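Long-range contacts in catalase (Pseudomonas syringae, PDB 1M7S), which decomposes hydrogen peroxide into water and oxygen with a heme cofactor, protecting the cell from peroxide damage: residues Gly190-Leu198 against His206-Ser214; Phe268-Ile278 against Ile406-Gln414. All blocks are in the same frame, centred on the assembly; numbering follows the deposited sequence.

Contact 1 of 2, residues Gly190-Leu198 against His206-Ser214. With HEM (protoporphyrin IX containing Fe), chain E.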
loop_
_atom_site.group_PDB
_atom_site.type_symbol
_atom_site.label_atom_id
_atom_site.label_comp_id
_atom_site.label_asym_id
_atom_site.label_seq_id
_atom_site.Cartn_x
_atom_site.Cartn_y
_atom_site.Cartn_z
ATOM N N GLY A 190 -0.257 34.509 9.923
ATOM C CA GLY A 190 0.320 33.429 9.130
ATOM C C GLY A 190 1.496 34.042 8.355
ATOM O O GLY A 190 1.564 35.264 8.106
ATOM N N ASN A 191 2.504 33.210 8.108
ATOM C CA ASN A 191 3.690 33.673 7.389
ATOM C C ASN A 191 4.169 32.594 6.439
ATOM O O ASN A 191 4.166 31.429 6.812
ATOM C CB ASN A 191 4.828 34.007 8.374
ATOM C CG ASN A 191 4.529 35.242 9.210
ATOM O OD1 ASN A 191 4.652 36.354 8.741
ATOM N ND2 ASN A 191 4.075 35.074 10.453
ATOM N N GLY A 192 4.724 32.948 5.266
ATOM C CA GLY A 192 5.296 31.990 4.336
ATOM C C GLY A 192 6.643 31.485 4.830
ATOM O O GLY A 192 7.046 30.394 4.412
ATOM N N VAL A 193 7.261 32.226 5.729
ATOM C CA VAL A 193 8.591 32.032 6.272
ATOM C C VAL A 193 9.670 32.355 5.238
ATOM O O VAL A 193 10.416 33.336 5.430
ATOM C CB VAL A 193 8.814 30.660 6.904
ATOM C CG1 VAL A 193 10.194 30.565 7.497
ATOM C CG2 VAL A 193 7.777 30.467 8.041
ATOM N N HIS A 194 9.747 31.606 4.168
ATOM C CA HIS A 194 10.761 31.836 3.152
ATOM C C HIS A 194 10.426 33.017 2.249
ATOM O O HIS A 194 9.258 33.313 2.063
ATOM C CB HIS A 194 10.752 30.645 2.160
ATOM C CG HIS A 194 10.648 29.315 2.817
ATOM N ND1 HIS A 194 11.690 28.841 3.580
ATOM C CD2 HIS A 194 9.644 28.390 2.872
ATOM C CE1 HIS A 194 11.344 27.649 4.072
ATOM N NE2 HIS A 194 10.137 27.361 3.647
ATOM N N ALA A 195 11.457 33.535 1.590
ATOM C CA ALA A 195 11.244 34.436 0.472
ATOM C C ALA A 195 10.910 33.483 -0.705
ATOM O O ALA A 195 11.520 32.417 -0.854
ATOM C CB ALA A 195 12.569 35.097 0.076
ATOM N N TYR A 196 9.872 33.843 -1.469
ATOM C CA TYR A 196 9.475 33.161 -2.666
ATOM C C TYR A 196 9.945 34.101 -3.828
ATOM O O TYR A 196 10.207 35.262 -3.552
ATOM C CB TYR A 196 7.963 32.988 -2.802
ATOM C CG TYR A 196 7.519 31.785 -1.980
ATOM C CD1 TYR A 196 7.415 31.898 -0.606
ATOM C CD2 TYR A 196 7.254 30.557 -2.573
ATOM C CE1 TYR A 196 7.046 30.807 0.182
ATOM C CE2 TYR A 196 6.848 29.462 -1.798
ATOM C CZ TYR A 196 6.773 29.608 -0.434
ATOM O OH TYR A 196 6.407 28.544 0.379
ATOM N N LYS A 197 10.086 33.519 -4.986
ATOM C CA LYS A 197 10.558 34.326 -6.119
ATOM C C LYS A 197 9.349 34.571 -7.015
ATOM O O LYS A 197 8.762 33.616 -7.546
ATOM C CB LYS A 197 11.690 33.571 -6.800
ATOM C CG LYS A 197 12.250 33.986 -8.110
ATOM C CD LYS A 197 13.113 32.965 -8.856
ATOM C CE LYS A 197 14.248 32.378 -8.019
ATOM N NZ LYS A 197 15.255 31.741 -8.951
ATOM N N LEU A 198 8.984 35.831 -7.178
ATOM C CA LEU A 198 7.903 36.195 -8.072
ATOM C C LEU A 198 8.518 36.608 -9.433
ATOM O O LEU A 198 9.483 37.377 -9.406
ATOM C CB LEU A 198 7.038 37.339 -7.529
ATOM C CG LEU A 198 6.279 36.974 -6.237
ATOM C CD1 LEU A 198 5.244 38.027 -5.839
ATOM C CD2 LEU A 198 5.589 35.637 -6.356
ATOM N N HIS A 206 11.756 39.077 -8.353
ATOM C CA HIS A 206 11.783 39.784 -7.109
ATOM C C HIS A 206 11.642 38.706 -5.982
ATOM O O HIS A 206 11.000 37.715 -6.268
ATOM C CB HIS A 206 10.692 40.802 -6.857
ATOM C CG HIS A 206 10.819 42.056 -7.678
ATOM N ND1 HIS A 206 10.502 42.023 -9.031
ATOM C CD2 HIS A 206 11.178 43.309 -7.366
ATOM C CE1 HIS A 206 10.679 43.244 -9.541
ATOM N NE2 HIS A 206 11.072 44.034 -8.557
ATOM N N TYR A 207 12.307 38.945 -4.857
ATOM C CA TYR A 207 12.158 38.005 -3.740
ATOM C C TYR A 207 11.103 38.573 -2.805
ATOM O O TYR A 207 11.170 39.735 -2.371
ATOM C CB TYR A 207 13.515 37.813 -3.030
ATOM C CG TYR A 207 14.465 36.987 -3.874
ATOM C CD1 TYR A 207 15.447 37.595 -4.676
ATOM C CD2 TYR A 207 14.366 35.607 -3.911
ATOM C CE1 TYR A 207 16.290 36.826 -5.443
ATOM C CE2 TYR A 207 15.220 34.827 -4.677
ATOM C CZ TYR A 207 16.177 35.448 -5.468
ATOM O OH TYR A 207 17.038 34.713 -6.254
ATOM N N VAL A 208 10.131 37.753 -2.428
ATOM C CA VAL A 208 9.037 38.290 -1.604
ATOM C C VAL A 208 8.720 37.408 -0.408
ATOM O O VAL A 208 8.659 36.179 -0.552
ATOM C CB VAL A 208 7.778 38.297 -2.533
ATOM C CG1 VAL A 208 6.573 38.760 -1.768
ATOM C CG2 VAL A 208 7.969 39.185 -3.768
ATOM N N LYS A 209 8.445 38.034 0.723
ATOM C CA LYS A 209 7.931 37.326 1.881
ATOM C C LYS A 209 6.425 37.617 1.998
ATOM O O LYS A 209 5.952 38.713 1.703
ATOM C CB LYS A 209 8.660 37.758 3.126
ATOM C CG LYS A 209 10.001 37.019 3.213
ATOM C CD LYS A 209 10.545 37.317 4.620
ATOM C CE LYS A 209 11.858 36.560 4.764
ATOM N NZ LYS A 209 11.899 35.729 5.962
ATOM N N PHE A 210 5.629 36.628 2.388
ATOM C CA PHE A 210 4.179 36.758 2.545
ATOM C C PHE A 210 3.767 36.700 4.010
ATOM O O PHE A 210 4.281 35.881 4.792
ATOM C CB PHE A 210 3.459 35.574 1.871
ATOM C CG PHE A 210 3.597 35.535 0.381
ATOM C CD1 PHE A 210 2.780 36.344 -0.425
ATOM C CD2 PHE A 210 4.505 34.717 -0.246
ATOM C CE1 PHE A 210 2.905 36.322 -1.795
ATOM C CE2 PHE A 210 4.614 34.664 -1.608
ATOM C CZ PHE A 210 3.814 35.473 -2.414
ATOM N N HIS A 211 2.805 37.507 4.401
ATOM C CA HIS A 211 2.329 37.660 5.759
ATOM C C HIS A 211 0.804 37.805 5.772
ATOM O O HIS A 211 0.310 38.796 5.192
ATOM C CB HIS A 211 2.970 38.908 6.404
ATOM C CG HIS A 211 2.454 39.304 7.762
ATOM N ND1 HIS A 211 2.221 40.632 8.099
ATOM C CD2 HIS A 211 2.108 38.587 8.854
ATOM C CE1 HIS A 211 1.751 40.681 9.346
ATOM N NE2 HIS A 211 1.679 39.462 9.846
ATOM N N TRP A 212 0.172 36.875 6.469
ATOM C CA TRP A 212 -1.278 36.980 6.657
ATOM C C TRP A 212 -1.478 37.710 7.980
ATOM O O TRP A 212 -1.147 37.187 9.049
ATOM C CB TRP A 212 -1.965 35.623 6.775
ATOM C CG TRP A 212 -2.035 34.755 5.591
ATOM C CD1 TRP A 212 -1.369 33.557 5.439
ATOM C CD2 TRP A 212 -2.835 34.905 4.401
ATOM N NE1 TRP A 212 -1.698 32.990 4.248
ATOM C CE2 TRP A 212 -2.614 33.786 3.588
ATOM C CE3 TRP A 212 -3.727 35.892 3.962
ATOM C CZ2 TRP A 212 -3.227 33.579 2.359
ATOM C CZ3 TRP A 212 -4.337 35.700 2.733
ATOM C CH2 TRP A 212 -4.098 34.563 1.904
ATOM N N LYS A 213 -2.038 38.927 7.929
ATOM C CA LYS A 213 -2.275 39.698 9.137
ATOM C C LYS A 213 -3.698 39.468 9.634
ATOM O O LYS A 213 -4.662 39.767 8.910
ATOM C CB LYS A 213 -2.058 41.212 8.931
ATOM C CG LYS A 213 -2.297 41.977 10.233
ATOM C CD LYS A 213 -1.554 43.295 10.268
ATOM C CE LYS A 213 -1.929 44.008 11.583
ATOM N NZ LYS A 213 -1.086 43.506 12.711
ATOM N N SER A 214 -3.805 38.889 10.838
ATOM C CA SER A 214 -5.124 38.636 11.400
ATOM C C SER A 214 -5.940 39.912 11.655
ATOM O O SER A 214 -5.458 40.827 12.325
ATOM C CB SER A 214 -4.997 37.935 12.771
ATOM O OG SER A 214 -6.336 37.762 13.264
HETATM C CHA HEM E . 3.480 19.450 6.612
HETATM C CHB HEM E . 4.728 24.071 7.326
HETATM C CHC HEM E . 9.392 22.850 6.995
HETATM C CHD HEM E . 8.101 18.474 5.313
HETATM C C1A HEM E . 3.431 20.804 6.846
HETATM C C2A HEM E . 2.183 21.570 7.078
HETATM C C3A HEM E . 2.529 22.841 7.275
HETATM C C4A HEM E . 3.978 22.916 7.198
HETATM C CMA HEM E . 1.629 24.060 7.525
HETATM C CAA HEM E . 0.798 20.902 7.046
HETATM C CBA HEM E . 0.002 21.121 5.716
HETATM C CGA HEM E . -1.438 20.572 5.908
HETATM O O1A HEM E . -1.668 19.554 5.211
HETATM O O2A HEM E . -2.123 21.273 6.679
HETATM C C1B HEM E . 6.093 24.158 7.269
HETATM C C2B HEM E . 6.871 25.389 7.337
HETATM C C3B HEM E . 8.173 25.044 7.259
HETATM C C4B HEM E . 8.232 23.614 7.126
HETATM C CMB HEM E . 6.243 26.780 7.500
HETATM C CAB HEM E . 9.441 25.896 7.308
HETATM C CBB HEM E . 9.488 27.164 6.948
HETATM C C1C HEM E . 9.426 21.609 6.411
HETATM C C2C HEM E . 10.598 21.001 5.823
HETATM C C3C HEM E . 10.240 19.807 5.334
HETATM C C4C HEM E . 8.841 19.619 5.655
HETATM C CMC HEM E . 12.001 21.654 5.706
HETATM C CAC HEM E . 11.063 18.737 4.590
HETATM C CBC HEM E . 12.007 19.021 3.676
HETATM C C1D HEM E . 6.736 18.355 5.599
HETATM C C2D HEM E . 5.951 17.157 5.354
HETATM C C3D HEM E . 4.689 17.415 5.704
HETATM C C4D HEM E . 4.642 18.780 6.180
HETATM C CMD HEM E . 6.579 15.867 4.799
HETATM C CAD HEM E . 3.454 16.471 5.625
HETATM C CBD HEM E . 2.670 16.767 4.295
HETATM C CGD HEM E . 1.558 15.776 4.008
HETATM O O1D HEM E . 0.614 16.200 3.253
HETATM O O2D HEM E . 1.564 14.600 4.447
HETATM N NA HEM E . 4.488 21.658 6.981
HETATM N NB HEM E . 6.946 23.084 7.117
HETATM N NC HEM E . 8.367 20.732 6.325
HETATM N ND HEM E . 5.885 19.342 6.057
HETATM FE FE HEM E . 6.421 21.215 6.553
HETATM O O HOH W 1 6.363 37.405 7.017
HETATM O O HOH W 2 7.409 35.087 5.941
HETATM O O HOH W 3 7.042 34.361 3.224
HETATM O O HOH W 4 6.939 21.237 9.017
#
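In the catalase beta barrel, strand 205-214 pairs with 196-199 as an antiparallel hairpin and, further along, with the short strand 190-191; between them the loop Gly192-Ala195 reaches the heme. From the pair Asn191-His211 to the pair Tyr196-Val208 the register shifts by two. Tyr196 N donates to Val208 O at 2.8 Å and Val208 N to Tyr196 O at 2.7 Å. The edge of Phe210 points at the face of Tyr196 in an offset edge-to-face pair, planes at 62°, while Leu198 CD1 packs on Val208 CG2 at 3.6 Å. On the other sheet face the Asn191 amide lies alongside the His211 ring, planes 4° apart, Asn191 OD1 3.4 Å from His211 CD2; Asn125 O takes Asn191 ND2, and Asp189 and Glu284 hold the imidazole nitrogens. Where the strands part, Lys209 runs extended through chi3 and bends at chi4 (-128°), bringing NZ onto Val193 O at 2.9 Å, with Lys277 O as second partner. Water 3 donates to His194 O and accepts from Phe210 N at 2.8 Å. Val193 CG1 and His194 NE2 approach heme CBB to 3.5 Å and 3.4 Å; Asp322 and Arg328 hold the His194 ring. Lysine and water thus satisfy the Val193 and His194 carbonyls, anchoring the loop bordering the heme.

Contact 2 of 2, residues Phe268-Ile278 against Ile406-Gln414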
loop_
_atom_site.group_PDB
_atom_site.type_symbol
_atom_site.label_atom_id
_atom_site.label_comp_id
_atom_site.label_asym_id
_atom_site.label_seq_id
_atom_site.Cartn_x
_atom_site.Cartn_y
_atom_site.Cartn_z
ATOM N N PHE A 268 22.761 43.124 3.151
ATOM C CA PHE A 268 22.363 42.872 4.539
ATOM C C PHE A 268 23.432 42.139 5.322
ATOM O O PHE A 268 24.224 41.411 4.738
ATOM C CB PHE A 268 21.038 42.080 4.549
ATOM C CG PHE A 268 19.915 42.882 3.951
ATOM C CD1 PHE A 268 19.586 42.758 2.621
ATOM C CD2 PHE A 268 19.204 43.761 4.744
ATOM C CE1 PHE A 268 18.580 43.534 2.067
ATOM C CE2 PHE A 268 18.189 44.539 4.195
ATOM C CZ PHE A 268 17.875 44.416 2.854
ATOM N N ASP A 269 23.472 42.299 6.653
ATOM C CA ASP A 269 24.412 41.576 7.507
ATOM C C ASP A 269 23.965 40.148 7.819
ATOM O O ASP A 269 24.760 39.313 8.275
ATOM C CB ASP A 269 24.586 42.362 8.831
ATOM C CG ASP A 269 25.376 43.649 8.621
ATOM O OD1 ASP A 269 26.148 43.785 7.645
ATOM O OD2 ASP A 269 25.234 44.593 9.441
ATOM N N PHE A 270 22.746 39.787 7.493
ATOM C CA PHE A 270 22.236 38.422 7.611
ATOM C C PHE A 270 21.951 37.969 6.170
ATOM O O PHE A 270 21.866 38.845 5.251
ATOM C CB PHE A 270 20.975 38.278 8.498
ATOM C CG PHE A 270 19.798 39.128 8.043
ATOM C CD1 PHE A 270 18.827 38.667 7.195
ATOM C CD2 PHE A 270 19.685 40.440 8.514
ATOM C CE1 PHE A 270 17.781 39.480 6.785
ATOM C CE2 PHE A 270 18.647 41.264 8.106
ATOM C CZ PHE A 270 17.670 40.788 7.248
ATOM N N ASP A 271 21.704 36.713 5.927
ATOM C CA ASP A 271 21.338 36.251 4.571
ATOM C C ASP A 271 19.821 36.352 4.505
ATOM O O ASP A 271 19.094 35.714 5.288
ATOM C CB ASP A 271 21.768 34.781 4.441
ATOM C CG ASP A 271 21.601 34.299 3.009
ATOM O OD1 ASP A 271 22.519 33.592 2.531
ATOM O OD2 ASP A 271 20.666 34.614 2.245
ATOM N N PRO A 272 19.257 37.116 3.581
ATOM C CA PRO A 272 17.831 37.251 3.426
ATOM C C PRO A 272 17.149 35.940 3.056
ATOM O O PRO A 272 15.936 35.900 3.262
ATOM C CB PRO A 272 17.553 38.330 2.340
ATOM C CG PRO A 272 18.887 39.055 2.396
ATOM C CD PRO A 272 19.985 37.999 2.666
ATOM N N LEU A 273 17.866 34.946 2.515
ATOM C CA LEU A 273 17.207 33.666 2.230
ATOM C C LEU A 273 17.473 32.631 3.320
ATOM O O LEU A 273 17.249 31.430 3.132
ATOM C CB LEU A 273 17.690 33.169 0.876
ATOM C CG LEU A 273 17.473 34.151 -0.308
ATOM C CD1 LEU A 273 17.984 33.478 -1.564
ATOM C CD2 LEU A 273 16.025 34.593 -0.399
ATOM N N ASP A 274 17.814 33.102 4.515
ATOM C CA ASP A 274 17.978 32.233 5.688
ATOM C C ASP A 274 16.621 32.131 6.414
ATOM O O ASP A 274 16.024 33.139 6.821
ATOM C CB ASP A 274 19.005 32.872 6.617
ATOM C CG ASP A 274 19.242 32.232 7.941
ATOM O OD1 ASP A 274 20.090 32.788 8.701
ATOM O OD2 ASP A 274 18.562 31.207 8.187
ATOM N N ALA A 275 16.019 30.924 6.447
ATOM C CA ALA A 275 14.704 30.735 7.062
ATOM C C ALA A 275 14.600 31.048 8.539
ATOM O O ALA A 275 13.502 31.090 9.137
ATOM C CB ALA A 275 14.264 29.299 6.760
ATOM N N THR A 276 15.736 31.235 9.252
ATOM C CA THR A 276 15.735 31.672 10.621
ATOM C C THR A 276 15.695 33.187 10.774
ATOM O O THR A 276 15.695 33.689 11.901
ATOM C CB THR A 276 16.982 31.135 11.382
ATOM O OG1 THR A 276 18.218 31.732 10.919
ATOM C CG2 THR A 276 16.945 29.630 11.275
ATOM N N LYS A 277 15.397 33.937 9.678
ATOM C CA LYS A 277 15.395 35.371 9.774
ATOM C C LYS A 277 14.142 36.047 9.229
ATOM O O LYS A 277 13.564 35.619 8.226
ATOM C CB LYS A 277 16.571 35.917 8.859
ATOM C CG LYS A 277 17.978 35.514 9.294
ATOM C CD LYS A 277 18.388 36.219 10.596
ATOM C CE LYS A 277 19.839 35.884 10.944
ATOM N NZ LYS A 277 19.831 34.452 11.436
ATOM N N ILE A 278 13.773 37.125 9.913
ATOM C CA ILE A 278 12.724 38.005 9.378
ATOM C C ILE A 278 13.468 39.131 8.622
ATOM O O ILE A 278 14.688 39.199 8.714
ATOM C CB ILE A 278 11.855 38.634 10.465
ATOM C CG1 ILE A 278 12.642 39.524 11.436
ATOM C CG2 ILE A 278 11.140 37.544 11.277
ATOM C CD1 ILE A 278 11.721 40.508 12.165
ATOM N N ILE A 406 25.767 28.585 4.797
ATOM C CA ILE A 406 25.684 29.928 4.220
ATOM C C ILE A 406 26.721 30.801 4.901
ATOM O O ILE A 406 27.093 30.509 6.029
ATOM C CB ILE A 406 24.303 30.575 4.402
ATOM C CG1 ILE A 406 23.847 30.508 5.858
ATOM C CG2 ILE A 406 23.362 29.881 3.402
ATOM C CD1 ILE A 406 22.530 31.325 6.055
ATOM N N THR A 407 27.130 31.882 4.233
ATOM C CA THR A 407 28.228 32.686 4.741
ATOM C C THR A 407 27.901 33.771 5.748
ATOM O O THR A 407 28.846 34.424 6.243
ATOM C CB THR A 407 28.934 33.366 3.541
ATOM O OG1 THR A 407 27.987 34.098 2.746
ATOM C CG2 THR A 407 29.606 32.318 2.676
ATOM N N ARG A 408 26.659 34.134 5.972
ATOM C CA ARG A 408 26.294 35.116 6.978
ATOM C C ARG A 408 25.336 34.407 7.956
ATOM O O ARG A 408 24.338 33.905 7.414
ATOM C CB ARG A 408 25.505 36.269 6.320
ATOM C CG ARG A 408 26.416 37.224 5.551
ATOM C CD ARG A 408 25.566 38.220 4.737
ATOM N NE ARG A 408 24.925 37.543 3.608
ATOM C CZ ARG A 408 24.148 38.035 2.678
ATOM N NH1 ARG A 408 23.809 39.307 2.706
ATOM N NH2 ARG A 408 23.645 37.236 1.722
ATOM N N GLU A 409 25.673 34.216 9.218
ATOM C CA GLU A 409 24.673 33.500 10.063
ATOM C C GLU A 409 23.879 34.371 11.008
ATOM O O GLU A 409 22.688 34.084 11.258
ATOM C CB GLU A 409 25.466 32.482 10.888
ATOM C CG GLU A 409 25.994 31.297 10.069
ATOM C CD GLU A 409 26.408 30.204 11.039
ATOM O OE1 GLU A 409 25.561 29.481 11.631
ATOM O OE2 GLU A 409 27.644 30.090 11.240
ATOM N N GLN A 410 24.558 35.315 11.673
ATOM C CA GLN A 410 23.914 36.199 12.667
ATOM C C GLN A 410 22.888 35.453 13.519
ATOM O O GLN A 410 21.687 35.755 13.574
ATOM C CB GLN A 410 23.280 37.375 11.905
ATOM C CG GLN A 410 22.892 38.494 12.890
ATOM C CD GLN A 410 21.997 39.516 12.198
ATOM O OE1 GLN A 410 20.770 39.438 12.178
ATOM N NE2 GLN A 410 22.712 40.491 11.588
ATOM N N ASN A 411 23.357 34.447 14.275
ATOM C CA ASN A 411 22.392 33.595 14.979
ATOM C C ASN A 411 21.723 34.141 16.194
ATOM O O ASN A 411 20.762 33.478 16.639
ATOM C CB ASN A 411 23.063 32.268 15.413
ATOM C CG ASN A 411 23.485 31.450 14.215
ATOM O OD1 ASN A 411 22.796 31.324 13.192
ATOM N ND2 ASN A 411 24.663 30.891 14.345
ATOM N N PHE A 412 22.192 35.223 16.775
ATOM C CA PHE A 412 21.635 35.687 18.045
ATOM C C PHE A 412 20.957 37.048 18.039
ATOM O O PHE A 412 20.166 37.330 18.951
ATOM C CB PHE A 412 22.769 35.681 19.123
ATOM C CG PHE A 412 23.581 34.414 19.084
ATOM C CD1 PHE A 412 24.850 34.402 18.522
ATOM C CD2 PHE A 412 23.020 33.218 19.502
ATOM C CE1 PHE A 412 25.583 33.218 18.425
ATOM C CE2 PHE A 412 23.773 32.039 19.416
ATOM C CZ PHE A 412 25.045 32.030 18.884
ATOM N N LYS A 413 21.202 37.938 17.088
ATOM C CA LYS A 413 20.720 39.313 17.122
ATOM C C LYS A 413 19.219 39.486 17.130
ATOM O O LYS A 413 18.593 40.121 17.976
ATOM C CB LYS A 413 21.313 40.136 15.941
ATOM C CG LYS A 413 20.901 41.609 16.008
ATOM C CD LYS A 413 21.271 42.362 14.752
ATOM C CE LYS A 413 21.190 43.882 14.952
ATOM N NZ LYS A 413 22.332 44.491 14.179
ATOM N N GLN A 414 18.563 38.748 16.211
ATOM C CA GLN A 414 17.108 38.841 16.057
ATOM C C GLN A 414 16.402 38.216 17.247
ATOM O O GLN A 414 15.317 38.659 17.648
ATOM C CB GLN A 414 16.691 38.236 14.709
ATOM C CG GLN A 414 16.786 39.285 13.586
ATOM C CD GLN A 414 16.152 38.798 12.277
ATOM O OE1 GLN A 414 15.369 37.843 12.352
ATOM N NE2 GLN A 414 16.496 39.435 11.142
HETATM O O HOH W 5 23.437 44.557 11.128
HETATM O O HOH W 6 25.279 34.416 3.356
HETATM O O HOH W 7 21.748 34.865 8.045
HETATM O O HOH W 8 20.211 32.038 13.091
#
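Phe270 O and Asp271 CA lie over one face of the Arg408 guanidinium, with Phe268 O and water 6 at its edge; over one face of the Phe270 ring sits Gln414 NE2, 4.1 Å above the plane. The loop between barrel strands 252-260 and 284-295 here meets residues 406-414, which lead into the C-terminal helices. Two consecutive type I turns, Asp271-Asp274 and Asp274-Lys277, shape Phe268-Ile278, and each opens with an Asx turn: Asp271 OD2 accepts from Leu273 N and Asp274 OD2 from Thr276 N. Arg408 NH1 donates to Phe268 O at 3.0 Å, nearly in the guanidinium plane, and also to Leu265 O; the bend at chi3 (-71°) folds the group across the backbone at Phe270 and Asp271. Its ion pair with Asp271 is long, but water 6 joins Arg408 NE to Asp271 OD1. Lys277, bent at chi2 and chi4, brings NZ to Glu409 O at 2.9 Å, more weakly to Gln410 O, and into a salt bridge with Asp274 OD1. Asp274 and the two carbonyls would probably favour its charge, although a second cation, Arg132, shares Asp274 and also bonds Glu409 and Asn411. Near the start of helix 413-421, the Gln414 amide pairs with the Ile278 backbone: NE2 donates to Ile278 O from above the carbonyl plane, while OE1 accepts from Ile278 N on a lone pair at 3.0 Å, with an N-H...O angle of 170°.

From the N terminus, contact 1 closes first, a short loop with seven residues between its segments. The chain then runs through helices 223-232 and 236-246 and strand 252-260, which pairs with 205-214, before 268-278 opens contact 2. That contact closes 128 residues later, after strand 284-295 and helix 323-339, so the two loops follow in series and neither nest nor cross. Contact 1 is internal to the barrel; contact 2 ties a loop between two barrel strands to the approach to the C-terminal helices. They meet directly: Ala195 CB packs on Leu273 CD2 at 3.5 Å, and Val193 CG1 lies 3.7 Å from Ala275 O.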